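Local coordinates for protein FACT complex subunit POB3 (Chaetomium thermophilum var. thermophilum, PDB 4KHB) that probably acts, as a subunit of the FACT histone chaperone, to reorganise nucleosomes during transcription, replication and repair, this chain being the subunit's N-terminal PH-like part, at residues Ile13-Ser18 with Leu31-Val36; Lys101-Arg106 with Ala129-Tyr134; Lys112-Lys117 with Thr121-Asn126. All coordinates share one frame; numbering follows the deposited sequence.

Contact 1: Ile13-Ser18 with Leu31-Val36; sequences IYLDLS and LGWKPV
Ile-13 and Leu-15 meet Trp-33 where the short strand 13-15 runs across strand 31-35 at 100°, with axes 8.2 Å apart at their closest, so the strands do not pair backbone to backbone, and a side chain spans the distance. Trp-33 carries the contact. Its CG stands anti to the backbone N (chi1 -179°), which sends the indole across to the other strand. There NE1 donates to Ile-13 O over 2.9 Å. The oxygen lies near the indole plane, at its edge, whereas NE1 sits well above the plane of the carbonyl and thus off its lone pairs; the bond is bent, with 152° at the hydrogen. The strands belong to two sheets of the first PH-like domain, which meet here nearly at a right angle, as in the PH fold; strand 13-15 edges one, beside strand 72-78, and the tryptophan bridges the two. Leu-15 covers one face of the indole: its CB lies over the six-membered ring, 3.6 Å from the centroid, in a CH-pi contact, and CG follows toward CE3. On the opposite face, toward the rim, lies Pro-35 N. A broad aromatic group with one polar N-H suits this place, offering both an apolar face and a donor for a strand carbonyl. Ser-18 OG approaches CZ2 obliquely at 3.9 Å, while its hydroxyl bonds to Glu-20 O and weakly accepts from Leu-15 N.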
loop_
_atom_site.group_PDB
_atom_site.type_symbol
_atom_site.label_atom_id
_atom_site.label_comp_id
_atom_site.label_asym_id
_atom_site.label_seq_id
_atom_site.Cartn_x
_atom_site.Cartn_y
_atom_site.Cartn_z
ATOM N N ILE H 13 -15.734 6.698 -9.023
ATOM C CA ILE H 13 -14.526 5.882 -9.035
ATOM C C ILE H 13 -13.274 6.760 -9.079
ATOM O O ILE H 13 -13.219 7.734 -9.835
ATOM C CB ILE H 13 -14.526 4.909 -10.235
ATOM C CG1 ILE H 13 -15.801 4.057 -10.234
ATOM C CG2 ILE H 13 -13.275 4.037 -10.225
ATOM C CD1 ILE H 13 -15.997 3.234 -8.969
ATOM N N TYR H 14 -12.276 6.419 -8.268
ATOM C CA TYR H 14 -11.014 7.152 -8.256
ATOM C C TYR H 14 -9.974 6.418 -9.098
ATOM O O TYR H 14 -9.800 5.202 -8.965
ATOM C CB TYR H 14 -10.497 7.328 -6.823
ATOM C CG TYR H 14 -11.445 8.043 -5.885
ATOM C CD1 TYR H 14 -12.418 7.346 -5.179
ATOM C CD2 TYR H 14 -11.352 9.415 -5.692
ATOM C CE1 TYR H 14 -13.277 7.997 -4.314
ATOM C CE2 TYR H 14 -12.205 10.073 -4.829
ATOM C CZ TYR H 14 -13.165 9.360 -4.146
ATOM O OH TYR H 14 -14.017 10.015 -3.286
ATOM N N LEU H 15 -9.290 7.155 -9.968
ATOM C CA LEU H 15 -8.270 6.563 -10.826
ATOM C C LEU H 15 -6.878 6.908 -10.302
ATOM O O LEU H 15 -6.509 8.083 -10.228
ATOM C CB LEU H 15 -8.462 7.032 -12.278
ATOM C CG LEU H 15 -7.479 6.681 -13.404
ATOM C CD1 LEU H 15 -6.403 7.747 -13.559
ATOM C CD2 LEU H 15 -6.850 5.308 -13.204
ATOM N N ASP H 16 -6.112 5.869 -9.966
ATOM C CA ASP H 16 -4.737 6.009 -9.475
ATOM C C ASP H 16 -4.579 7.022 -8.338
ATOM O O ASP H 16 -3.762 7.943 -8.421
ATOM C CB ASP H 16 -3.775 6.324 -10.628
ATOM C CG ASP H 16 -3.492 5.108 -11.496
ATOM O OD1 ASP H 16 -3.641 3.970 -10.997
ATOM O OD2 ASP H 16 -3.124 5.290 -12.675
ATOM N N LEU H 17 -5.383 6.847 -7.292
ATOM C CA LEU H 17 -5.354 7.706 -6.106
ATOM C C LEU H 17 -5.717 9.143 -6.445
ATOM O O LEU H 17 -5.196 10.084 -5.841
ATOM C CB LEU H 17 -4.001 7.644 -5.379
ATOM C CG LEU H 17 -3.423 6.256 -5.096
ATOM C CD1 LEU H 17 -2.284 6.327 -4.087
ATOM C CD2 LEU H 17 -4.503 5.315 -4.624
ATOM N N SER H 18 -6.611 9.307 -7.415
ATOM C CA SER H 18 -7.103 10.630 -7.758
ATOM C C SER H 18 -7.808 11.229 -6.552
ATOM O O SER H 18 -8.480 10.528 -5.794
ATOM C CB SER H 18 -8.054 10.566 -8.956
ATOM O OG SER H 18 -9.235 9.854 -8.638
ATOM N N LEU H 31 -11.147 0.494 -21.625
ATOM C CA LEU H 31 -11.812 1.274 -20.580
ATOM C C LEU H 31 -11.456 2.758 -20.632
ATOM O O LEU H 31 -10.353 3.137 -21.041
ATOM C CB LEU H 31 -11.593 0.659 -19.182
ATOM C CG LEU H 31 -10.767 1.224 -18.008
ATOM C CD1 LEU H 31 -9.321 1.473 -18.374
ATOM C CD2 LEU H 31 -11.379 2.469 -17.360
ATOM N N GLY H 32 -12.403 3.586 -20.204
ATOM C CA GLY H 32 -12.191 5.016 -20.134
ATOM C C GLY H 32 -12.677 5.565 -18.811
ATOM O O GLY H 32 -13.719 5.155 -18.290
ATOM N N TRP H 33 -11.922 6.517 -18.279
ATOM C CA TRP H 33 -12.265 7.180 -17.034
ATOM C C TRP H 33 -12.276 8.684 -17.258
ATOM O O TRP H 33 -11.385 9.227 -17.917
ATOM C CB TRP H 33 -11.276 6.795 -15.934
ATOM C CG TRP H 33 -11.583 7.420 -14.616
ATOM C CD1 TRP H 33 -12.438 6.953 -13.661
ATOM C CD2 TRP H 33 -11.010 8.620 -14.092
ATOM N NE1 TRP H 33 -12.444 7.801 -12.578
ATOM C CE2 TRP H 33 -11.572 8.831 -12.818
ATOM C CE3 TRP H 33 -10.078 9.541 -14.579
ATOM C CZ2 TRP H 33 -11.231 9.929 -12.024
ATOM C CZ3 TRP H 33 -9.741 10.626 -13.792
ATOM C CH2 TRP H 33 -10.313 10.811 -12.529
ATOM N N LYS H 34 -13.279 9.356 -16.702
ATOM C CA LYS H 34 -13.425 10.791 -16.887
ATOM C C LYS H 34 -13.712 11.404 -15.520
ATOM O O LYS H 34 -14.687 11.042 -14.857
ATOM C CB LYS H 34 -14.547 11.082 -17.896
ATOM C CG LYS H 34 -15.450 12.267 -17.581
ATOM C CD LYS H 34 -15.510 13.230 -18.762
ATOM C CE LYS H 34 -16.040 12.519 -20.009
ATOM N NZ LYS H 34 -16.989 13.345 -20.805
ATOM N N PRO H 35 -12.840 12.330 -15.093
ATOM C CA PRO H 35 -12.910 13.021 -13.800
ATOM C C PRO H 35 -14.069 13.996 -13.713
ATOM O O PRO H 35 -14.520 14.502 -14.744
ATOM C CB PRO H 35 -11.591 13.800 -13.726
ATOM C CG PRO H 35 -11.028 13.813 -15.089
ATOM C CD PRO H 35 -11.718 12.793 -15.931
ATOM N N VAL H 36 -14.557 14.240 -12.500
ATOM C CA VAL H 36 -15.556 15.277 -12.304
ATOM C C VAL H 36 -14.851 16.589 -12.625
ATOM O O VAL H 36 -14.030 17.080 -11.848
ATOM C CB VAL H 36 -16.133 15.289 -10.865
ATOM C CG1 VAL H 36 -16.723 16.650 -10.526
ATOM C CG2 VAL H 36 -17.203 14.229 -10.717
#

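Contact 2: Lys101-Arg106 with Ala129-Tyr134; sequences KEHSLR and AFEIPY. With SO4 (sulfate ion), chain P.
His-103 and Glu-131 reach toward each other from opposite directions, and their His-carboxylate hydrogen bond joins the loop that follows the N-terminal PH domain to the sheet of the SSRP1-family region. From CB the histidine sets out toward the segment 129-134, with CG anti to its own carbonyl carbon (chi1 -74°). ND1 turns back to Lys-101 O in a weak bond of 3.3 Å, which ties the imidazole to its own loop. CD2, on the edge away from ND1, lies 4.1 Å from Ala-129 O, near the ring plane. At the tip NE2 donates to Glu-131 OE2 over 2.6 Å, meeting the syn side of that oxygen, with 142° at the hydrogen. Ring and carboxylate planes stand 77° apart, so the carboxylate is presented nearly upright to the ring edge. Histidine suits the place because its two nitrogens can serve loop and strand at once; donation from both is consistent with a protonated ring, which the carboxylate would favour, although Lys-64 and Arg-43 of the SPT16D chain, in weak, long ion pairs, share its charge. A water adds a second bridge, donating to Ser-104 O at 2.7 Å and to Ala-129 O at 2.9 Å. Farther along the loop a sulfate, probably from the crystallisation liquor, is bound by Ser-104 OG at 2.6 Å from its O4, by Leu-105 N at 2.9 Å from its O3, weakly by Arg-106 NH1, and by Arg-127. The loop leads from strand 98-100 toward strand 112-115. His-103 packs on Ser-55 of strand 51-56 and on Arg-43 of the SPT16D chain, while Glu-131 touches Thr-121 of the adjoining strand 119-124.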
loop_
_atom_site.group_PDB
_atom_site.type_symbol
_atom_site.label_atom_id
_atom_site.label_comp_id
_atom_site.label_asym_id
_atom_site.label_seq_id
_atom_site.Cartn_x
_atom_site.Cartn_y
_atom_site.Cartn_z
ATOM N N LYS H 101 -8.268 -11.134 -4.485
ATOM C CA LYS H 101 -6.938 -11.082 -3.893
ATOM C C LYS H 101 -6.985 -10.473 -2.501
ATOM O O LYS H 101 -6.854 -9.257 -2.349
ATOM C CB LYS H 101 -6.011 -10.254 -4.787
ATOM C CG LYS H 101 -4.526 -10.421 -4.481
ATOM C CD LYS H 101 -3.991 -11.746 -5.006
ATOM C CE LYS H 101 -2.505 -11.656 -5.323
ATOM N NZ LYS H 101 -1.947 -12.960 -5.784
ATOM N N GLU H 102 -7.174 -11.316 -1.486
ATOM C CA GLU H 102 -7.177 -10.840 -0.106
ATOM C C GLU H 102 -5.798 -10.364 0.318
ATOM O O GLU H 102 -4.781 -10.976 -0.021
ATOM C CB GLU H 102 -7.634 -11.932 0.868
ATOM C CG GLU H 102 -9.141 -12.104 0.991
ATOM C CD GLU H 102 -9.522 -12.978 2.175
ATOM O OE1 GLU H 102 -8.808 -12.937 3.199
ATOM O OE2 GLU H 102 -10.544 -13.691 2.089
ATOM N N HIS H 103 -5.771 -9.266 1.064
ATOM C CA HIS H 103 -4.533 -8.781 1.652
ATOM C C HIS H 103 -4.419 -9.208 3.113
ATOM O O HIS H 103 -5.433 -9.437 3.781
ATOM C CB HIS H 103 -4.429 -7.262 1.501
ATOM C CG HIS H 103 -4.114 -6.819 0.106
ATOM N ND1 HIS H 103 -4.988 -6.986 -0.946
ATOM C CD2 HIS H 103 -3.012 -6.225 -0.410
ATOM C CE1 HIS H 103 -4.441 -6.505 -2.050
ATOM N NE2 HIS H 103 -3.242 -6.038 -1.751
ATOM N N SER H 104 -3.186 -9.310 3.603
ATOM C CA SER H 104 -2.930 -9.732 4.980
ATOM C C SER H 104 -3.289 -8.627 5.971
ATOM O O SER H 104 -2.985 -7.455 5.738
ATOM C CB SER H 104 -1.461 -10.140 5.148
ATOM O OG SER H 104 -1.201 -10.565 6.473
ATOM N N LEU H 105 -3.947 -8.998 7.068
ATOM C CA LEU H 105 -4.370 -8.012 8.059
ATOM C C LEU H 105 -3.780 -8.231 9.457
ATOM O O LEU H 105 -4.174 -7.549 10.406
ATOM C CB LEU H 105 -5.901 -7.997 8.151
ATOM C CG LEU H 105 -6.681 -7.527 6.917
ATOM C CD1 LEU H 105 -8.178 -7.654 7.145
ATOM C CD2 LEU H 105 -6.319 -6.099 6.560
ATOM N N ARG H 106 -2.841 -9.168 9.594
ATOM C CA ARG H 106 -2.286 -9.476 10.917
ATOM C C ARG H 106 -1.306 -8.420 11.436
ATOM O O ARG H 106 -1.039 -8.350 12.638
ATOM C CB ARG H 106 -1.733 -10.908 11.031
ATOM C CG ARG H 106 -0.867 -11.406 9.892
ATOM C CD ARG H 106 -1.369 -12.769 9.422
ATOM N NE ARG H 106 -0.388 -13.846 9.544
ATOM C CZ ARG H 106 -0.706 -15.128 9.712
ATOM N NH1 ARG H 106 -1.979 -15.498 9.776
ATOM N NH2 ARG H 106 0.246 -16.044 9.810
ATOM N N ALA H 129 0.731 -7.742 1.859
ATOM C CA ALA H 129 0.439 -6.713 2.845
ATOM C C ALA H 129 0.345 -5.370 2.134
ATOM O O ALA H 129 -0.541 -4.560 2.422
ATOM C CB ALA H 129 1.515 -6.674 3.919
ATOM N N PHE H 130 1.273 -5.145 1.204
ATOM C CA PHE H 130 1.270 -3.942 0.373
ATOM C C PHE H 130 2.038 -4.120 -0.939
ATOM O O PHE H 130 2.836 -5.050 -1.083
ATOM C CB PHE H 130 1.797 -2.736 1.154
ATOM C CG PHE H 130 3.207 -2.895 1.646
ATOM C CD1 PHE H 130 4.276 -2.414 0.901
ATOM C CD2 PHE H 130 3.463 -3.505 2.866
ATOM C CE1 PHE H 130 5.575 -2.547 1.359
ATOM C CE2 PHE H 130 4.757 -3.643 3.332
ATOM C CZ PHE H 130 5.817 -3.163 2.577
ATOM N N GLU H 131 1.796 -3.223 -1.891
ATOM C CA GLU H 131 2.439 -3.287 -3.199
ATOM C C GLU H 131 3.014 -1.926 -3.579
ATOM O O GLU H 131 2.394 -0.891 -3.318
ATOM C CB GLU H 131 1.432 -3.729 -4.265
ATOM C CG GLU H 131 0.812 -5.096 -4.027
ATOM C CD GLU H 131 -0.609 -4.998 -3.511
ATOM O OE1 GLU H 131 -0.983 -3.915 -3.014
ATOM O OE2 GLU H 131 -1.349 -5.998 -3.605
ATOM N N ILE H 132 4.197 -1.928 -4.185
ATOM C CA ILE H 132 4.815 -0.697 -4.673
ATOM C C ILE H 132 5.097 -0.793 -6.170
ATOM O O ILE H 132 5.954 -1.570 -6.598
ATOM C CB ILE H 132 6.126 -0.393 -3.933
ATOM C CG1 ILE H 132 5.854 -0.235 -2.438
ATOM C CG2 ILE H 132 6.751 0.892 -4.456
ATOM C CD1 ILE H 132 6.900 -0.863 -1.555
ATOM N N PRO H 133 4.363 -0.005 -6.973
ATOM C CA PRO H 133 4.558 0.030 -8.428
ATOM C C PRO H 133 5.922 0.606 -8.787
ATOM O O PRO H 133 6.345 1.584 -8.169
ATOM C CB PRO H 133 3.435 0.958 -8.922
ATOM C CG PRO H 133 2.478 1.089 -7.780
ATOM C CD PRO H 133 3.261 0.864 -6.527
ATOM N N TYR H 134 6.600 -0.010 -9.753
ATOM C CA TYR H 134 7.937 0.414 -10.168
ATOM C C TYR H 134 7.965 1.866 -10.647
ATOM O O TYR H 134 8.962 2.569 -10.471
ATOM C CB TYR H 134 8.469 -0.524 -11.261
ATOM C CG TYR H 134 8.686 -1.948 -10.788
ATOM C CD1 TYR H 134 9.035 -2.215 -9.471
ATOM C CD2 TYR H 134 8.523 -3.021 -11.654
ATOM C CE1 TYR H 134 9.228 -3.507 -9.032
ATOM C CE2 TYR H 134 8.711 -4.321 -11.222
ATOM C CZ TYR H 134 9.065 -4.554 -9.909
ATOM O OH TYR H 134 9.256 -5.841 -9.461
HETATM S S SO4 P . -4.003 -12.879 6.937
HETATM O O1 SO4 P . -4.170 -14.089 7.727
HETATM O O2 SO4 P . -4.788 -12.969 5.715
HETATM O O3 SO4 P . -4.446 -11.732 7.712
HETATM O O4 SO4 P . -2.602 -12.711 6.589
HETATM O O HOH W 1 -2.767 -5.185 4.217
#

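Contact 3: Lys112-Lys117 with Thr121-Asn126; sequences KAEFGK and TFNVQN
The Phe-122 ring has Lys-112 N over one face, offset toward the rim, and the methyl of Ala-113 at its edge, where CB comes 4.0 Å from CD1. A small alanine suits this non-hydrogen-bonded pair, where the strands draw close. On the other face of the antiparallel beta hairpin of strands 112-115 and 119-124, in the SSRP1-family region, the carboxylate of Glu-114 and the amide of Asn-123 stand almost perpendicular, their planes 87° apart. Asn-123 ND2 donates over 3.2 Å to Glu-114 OE2, on its anti side and out of the carboxylate plane; a bend at chi2 of the glutamate (-143°) brings the carboxylate there. Replacing Asn-123 by an alanine would probably deprive Glu-114 OE2 of this donor and set the carboxylate freer to turn. Beneath them Lys-112 pairs with Asn-123 and Glu-114 with Thr-121, each through two backbone bonds, that from Asn-123 N to Lys-112 O being 2.7 Å long with 172° at the hydrogen. A water meets Thr-121 OG1 at 2.6 Å and weakly reaches Glu-114 O. The buried phenyl, on the face turned to Val-93 of the SPT16D chain, suits apolar packing in the heterodimer, whereas the polar Glu-114/Asn-123 pair suits the other, more exposed face.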
loop_
_atom_site.group_PDB
_atom_site.type_symbol
_atom_site.label_atom_id
_atom_site.label_comp_id
_atom_site.label_asym_id
_atom_site.label_seq_id
_atom_site.Cartn_x
_atom_site.Cartn_y
_atom_site.Cartn_z
ATOM N N LYS H 112 8.041 -12.097 2.612
ATOM C CA LYS H 112 8.799 -12.141 1.366
ATOM C C LYS H 112 8.578 -10.885 0.525
ATOM O O LYS H 112 7.441 -10.532 0.201
ATOM C CB LYS H 112 8.404 -13.380 0.560
ATOM C CG LYS H 112 8.940 -14.687 1.122
ATOM C CD LYS H 112 10.451 -14.778 1.007
ATOM C CE LYS H 112 11.028 -15.701 2.072
ATOM N NZ LYS H 112 10.252 -16.963 2.203
ATOM N N ALA H 113 9.668 -10.212 0.170
ATOM C CA ALA H 113 9.600 -9.105 -0.776
ATOM C C ALA H 113 9.885 -9.650 -2.168
ATOM O O ALA H 113 11.006 -10.074 -2.459
ATOM C CB ALA H 113 10.599 -8.027 -0.410
ATOM N N GLU H 114 8.872 -9.639 -3.027
ATOM C CA GLU H 114 9.004 -10.258 -4.338
ATOM C C GLU H 114 8.918 -9.238 -5.467
ATOM O O GLU H 114 7.954 -8.475 -5.560
ATOM C CB GLU H 114 7.946 -11.356 -4.513
ATOM C CG GLU H 114 7.621 -12.117 -3.230
ATOM C CD GLU H 114 7.371 -13.596 -3.465
ATOM O OE1 GLU H 114 8.112 -14.207 -4.263
ATOM O OE2 GLU H 114 6.436 -14.150 -2.849
ATOM N N PHE H 115 9.930 -9.238 -6.329
ATOM C CA PHE H 115 9.951 -8.351 -7.484
ATOM C C PHE H 115 9.214 -8.968 -8.661
ATOM O O PHE H 115 9.753 -9.818 -9.380
ATOM C CB PHE H 115 11.392 -8.019 -7.874
ATOM C CG PHE H 115 12.081 -7.092 -6.910
ATOM C CD1 PHE H 115 12.736 -7.590 -5.791
ATOM C CD2 PHE H 115 12.080 -5.720 -7.127
ATOM C CE1 PHE H 115 13.371 -6.736 -4.903
ATOM C CE2 PHE H 115 12.711 -4.860 -6.245
ATOM C CZ PHE H 115 13.358 -5.370 -5.131
ATOM N N GLY H 116 7.974 -8.529 -8.853
ATOM C CA GLY H 116 7.157 -9.017 -9.945
ATOM C C GLY H 116 7.359 -8.235 -11.226
ATOM O O GLY H 116 8.377 -7.568 -11.408
ATOM N N LYS H 117 6.376 -8.326 -12.113
ATOM C CA LYS H 117 6.425 -7.695 -13.424
ATOM C C LYS H 117 6.276 -6.175 -13.363
ATOM O O LYS H 117 6.981 -5.445 -14.065
ATOM C CB LYS H 117 5.332 -8.305 -14.303
ATOM C CG LYS H 117 5.231 -7.734 -15.702
ATOM C CD LYS H 117 4.196 -8.522 -16.489
ATOM C CE LYS H 117 4.040 -7.996 -17.898
ATOM N NZ LYS H 117 3.044 -8.786 -18.675
ATOM N N THR H 121 6.164 -6.489 -4.300
ATOM C CA THR H 121 5.137 -6.929 -3.362
ATOM C C THR H 121 5.781 -7.480 -2.097
ATOM O O THR H 121 6.754 -8.233 -2.170
ATOM C CB THR H 121 4.255 -8.030 -3.990
ATOM O OG1 THR H 121 3.588 -7.516 -5.152
ATOM C CG2 THR H 121 3.214 -8.526 -2.996
ATOM N N PHE H 122 5.240 -7.106 -0.940
ATOM C CA PHE H 122 5.644 -7.721 0.317
ATOM C C PHE H 122 4.557 -8.678 0.795
ATOM O O PHE H 122 3.467 -8.251 1.190
ATOM C CB PHE H 122 5.951 -6.667 1.383
ATOM C CG PHE H 122 6.650 -7.219 2.592
ATOM C CD1 PHE H 122 8.012 -7.489 2.555
ATOM C CD2 PHE H 122 5.948 -7.470 3.764
ATOM C CE1 PHE H 122 8.662 -8.001 3.665
ATOM C CE2 PHE H 122 6.589 -7.982 4.877
ATOM C CZ PHE H 122 7.949 -8.247 4.828
ATOM N N ASN H 123 4.864 -9.971 0.759
ATOM C CA ASN H 123 3.889 -11.001 1.087
ATOM C C ASN H 123 4.061 -11.521 2.511
ATOM O O ASN H 123 5.183 -11.778 2.956
ATOM C CB ASN H 123 3.982 -12.165 0.089
ATOM C CG ASN H 123 3.362 -11.837 -1.260
ATOM O OD1 ASN H 123 2.216 -11.395 -1.334
ATOM N ND2 ASN H 123 4.112 -12.063 -2.331
ATOM N N VAL H 124 2.944 -11.672 3.217
ATOM C CA VAL H 124 2.936 -12.269 4.549
ATOM C C VAL H 124 2.220 -13.609 4.466
ATOM O O VAL H 124 0.994 -13.651 4.321
ATOM C CB VAL H 124 2.220 -11.363 5.568
ATOM C CG1 VAL H 124 2.151 -12.035 6.931
ATOM C CG2 VAL H 124 2.932 -10.031 5.678
ATOM N N GLN H 125 2.988 -14.694 4.558
ATOM C CA GLN H 125 2.477 -16.046 4.315
ATOM C C GLN H 125 1.684 -16.129 3.010
ATOM O O GLN H 125 0.561 -16.641 2.978
ATOM C CB GLN H 125 1.649 -16.553 5.500
ATOM C CG GLN H 125 2.509 -16.970 6.692
ATOM C CD GLN H 125 3.293 -18.244 6.424
ATOM O OE1 GLN H 125 2.803 -19.164 5.766
ATOM N NE2 GLN H 125 4.521 -18.297 6.925
ATOM N N ASN H 126 2.290 -15.593 1.952
ATOM C CA ASN H 126 1.762 -15.646 0.587
ATOM C C ASN H 126 0.531 -14.774 0.315
ATOM O O ASN H 126 -0.143 -14.943 -0.701
ATOM C CB ASN H 126 1.544 -17.090 0.123
ATOM C CG ASN H 126 2.796 -17.700 -0.482
ATOM O OD1 ASN H 126 3.205 -17.335 -1.584
ATOM N ND2 ASN H 126 3.408 -18.634 0.237
HETATM O O HOH W 2 4.887 -8.298 -7.206
#

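Overall arrangement
Contacts 2 and 3 adjoin, their centres about 8 Å apart, because strands 119-124 and 127-133 are neighbours in one antiparallel sheet. Ala-129 N lies 2.9 Å from Phe-122 O, and Tyr-134 OH, 2.7 Å from Gly-116 O, probably bonds to the hairpin turn. Along the chain, both segments of contact 3 fall between those of contact 2. Contact 1 comes earlier in sequence and lies on the opposite side of the chain's centre, its own centre about 21 Å from that of contact 2 and 27 Å from that of contact 3. The SPT16D chain reaches all three, touching contact 1 at Leu-17, whereas the sulfate belongs to contact 2.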